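Local coordinates for putative acetamidase/formamidase (Yersinia enterocolitica subsp. palearctica serotype O:3, PDB 5UBU), which hydrolyses acetamide as an acetamidase of the acetamidase/formamidase family, and perhaps other simple linear amides, at the interface of chains A and B. Sequence-based numbering; all coordinates share one arbitrary frame. Chains: chain A/B, Putative acetamidase/formamidase.

The interface of chains A and B. Residues chain A 130-131, 139-142; chain B 130-131, 139-142.
A:Asn139 and B:Asn139 reach past each other in a two-fold, loop-to-loop interface, each planting its carboxamide in the partner chain; the patch joins two of the four copies in the deposited assembly, although the structure alone does not show this pairing to be biological. The two side chains pass flank to flank at the symmetry axis, where A:Asn139 CB lies 3.7 Å from B:Asn139 CB. CG of each stands anti to its own carbonyl carbon (chi1 -49°), which carries the amide over to the other loop. There the amide nitrogen donates twice. A:Asn139 ND2 bonds to the backbone carbonyl B:Asp140 O at 2.8 Å, nearly straight at 166°, and to the hydroxyl B:Thr130 OG1 at 3.2 Å. Both acceptors lie close to the amide plane, as expected if each takes one of the two N-H groups; together they would fix the rotation of the amide. A:Asn139 ND2 sits 26° out of the plane of that B:Asp140 carbonyl. In the second shell, the carbonyl B:Gly131 O accepts from the hydroxyl B:Thr130 OG1 at 2.9 Å, which would leave an oxygen lone pair for the asparagine N-H. B:Leu142 crosses A:Asn139 at about a right angle and rests its CD2 methyl 3.5 Å from the amide carbon A:Asn139 CG. Each of these contacts has its twin with the chains exchanged. The carboxylates of A:Asp140 and B:Asp140 also face one another, OD2 to OD2 at 5.2 Å, a like-charge approach that may cost some stability. Water 1 bridges the chains nearby, 2.9 Å from the backbone nitrogen B:Asp140 N and 3.2 Å from A:Asp140 O.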
loop_
_atom_site.group_PDB
_atom_site.type_symbol
_atom_site.label_atom_id
_atom_site.label_comp_id
_atom_site.label_asym_id
_atom_site.label_seq_id
_atom_site.Cartn_x
_atom_site.Cartn_y
_atom_site.Cartn_z
ATOM N N THR A 130 -11.518 -3.718 -9.770
ATOM C CA THR A 130 -12.426 -2.587 -9.917
ATOM C C THR A 130 -12.233 -1.573 -8.804
ATOM O O THR A 130 -11.771 -1.902 -7.712
ATOM C CB THR A 130 -13.910 -3.019 -9.893
ATOM O OG1 THR A 130 -14.758 -1.859 -9.955
ATOM C CG2 THR A 130 -14.256 -3.799 -8.617
ATOM N N GLY A 131 -12.575 -0.331 -9.097
ATOM C CA GLY A 131 -12.525 0.706 -8.090
ATOM C C GLY A 131 -13.647 0.320 -7.128
ATOM O O GLY A 131 -14.653 -0.283 -7.535
ATOM N N ASN A 139 -14.345 5.907 -12.112
ATOM C CA ASN A 139 -14.778 5.128 -13.266
ATOM C C ASN A 139 -16.114 4.467 -12.996
ATOM O O ASN A 139 -16.491 4.227 -11.845
ATOM C CB ASN A 139 -13.768 4.022 -13.610
ATOM C CG ASN A 139 -12.349 4.521 -13.675
ATOM O OD1 ASN A 139 -11.859 5.096 -12.710
ATOM N ND2 ASN A 139 -11.654 4.238 -14.776
ATOM N N ASP A 140 -16.820 4.175 -14.080
ATOM C CA ASP A 140 -18.096 3.483 -13.998
ATOM C C ASP A 140 -17.818 2.107 -13.420
ATOM O O ASP A 140 -16.743 1.532 -13.663
ATOM C CB ASP A 140 -18.733 3.313 -15.380
ATOM C CG ASP A 140 -19.179 4.627 -15.993
ATOM O OD1 ASP A 140 -19.511 5.549 -15.223
ATOM O OD2 ASP A 140 -19.239 4.723 -17.243
ATOM N N PRO A 141 -18.767 1.569 -12.642
ATOM C CA PRO A 141 -18.545 0.243 -12.089
ATOM C C PRO A 141 -18.582 -0.802 -13.189
ATOM O O PRO A 141 -19.065 -0.523 -14.295
ATOM C CB PRO A 141 -19.727 0.060 -11.134
ATOM C CG PRO A 141 -20.806 0.912 -11.711
ATOM C CD PRO A 141 -20.094 2.099 -12.292
ATOM N N LEU A 142 -18.071 -1.992 -12.896
ATOM C CA LEU A 142 -18.077 -3.079 -13.868
ATOM C C LEU A 142 -19.503 -3.568 -14.081
ATOM O O LEU A 142 -20.388 -3.292 -13.264
ATOM C CB LEU A 142 -17.212 -4.249 -13.400
ATOM C CG LEU A 142 -15.748 -3.954 -13.098
ATOM C CD1 LEU A 142 -15.067 -5.245 -12.668
ATOM C CD2 LEU A 142 -15.038 -3.331 -14.297
ATOM N N THR B 130 -8.531 6.973 -10.943
ATOM C CA THR B 130 -8.806 6.044 -12.033
ATOM C C THR B 130 -7.882 4.844 -11.990
ATOM O O THR B 130 -6.777 4.910 -11.453
ATOM C CB THR B 130 -8.650 6.700 -13.428
ATOM O OG1 THR B 130 -8.852 5.716 -14.454
ATOM C CG2 THR B 130 -7.264 7.302 -13.607
ATOM N N GLY B 131 -8.351 3.737 -12.543
ATOM C CA GLY B 131 -7.518 2.557 -12.644
ATOM C C GLY B 131 -6.468 2.943 -13.661
ATOM O O GLY B 131 -6.732 3.752 -14.562
ATOM N N ASN B 139 -12.234 -1.548 -15.327
ATOM C CA ASN B 139 -13.237 -0.544 -15.643
ATOM C C ASN B 139 -12.832 0.261 -16.851
ATOM O O ASN B 139 -11.639 0.370 -17.175
ATOM C CB ASN B 139 -13.436 0.439 -14.474
ATOM C CG ASN B 139 -13.625 -0.254 -13.148
ATOM O OD1 ASN B 139 -12.775 -1.037 -12.752
ATOM N ND2 ASN B 139 -14.719 0.057 -12.438
ATOM N N ASP B 140 -13.830 0.829 -17.515
ATOM C CA ASP B 140 -13.580 1.690 -18.664
ATOM C C ASP B 140 -12.810 2.893 -18.165
ATOM O O ASP B 140 -13.011 3.329 -17.026
ATOM C CB ASP B 140 -14.885 2.158 -19.307
ATOM C CG ASP B 140 -15.636 1.031 -19.998
ATOM O OD1 ASP B 140 -14.977 0.065 -20.442
ATOM O OD2 ASP B 140 -16.879 1.119 -20.129
ATOM N N PRO B 141 -11.915 3.436 -19.001
ATOM C CA PRO B 141 -11.170 4.608 -18.558
ATOM C C PRO B 141 -12.094 5.807 -18.459
ATOM O O PRO B 141 -13.204 5.786 -19.007
ATOM C CB PRO B 141 -10.139 4.811 -19.674
ATOM C CG PRO B 141 -10.795 4.232 -20.890
ATOM C CD PRO B 141 -11.589 3.061 -20.391
ATOM N N LEU B 142 -11.642 6.842 -17.760
ATOM C CA LEU B 142 -12.438 8.056 -17.602
ATOM C C LEU B 142 -12.504 8.793 -18.931
ATOM O O LEU B 142 -11.705 8.526 -19.836
ATOM C CB LEU B 142 -11.818 8.978 -16.550
ATOM C CG LEU B 142 -11.597 8.410 -15.155
ATOM C CD1 LEU B 142 -10.994 9.491 -14.284
ATOM C CD2 LEU B 142 -12.890 7.876 -14.559
HETATM O O HOH W 1 -16.495 0.207 -16.586
#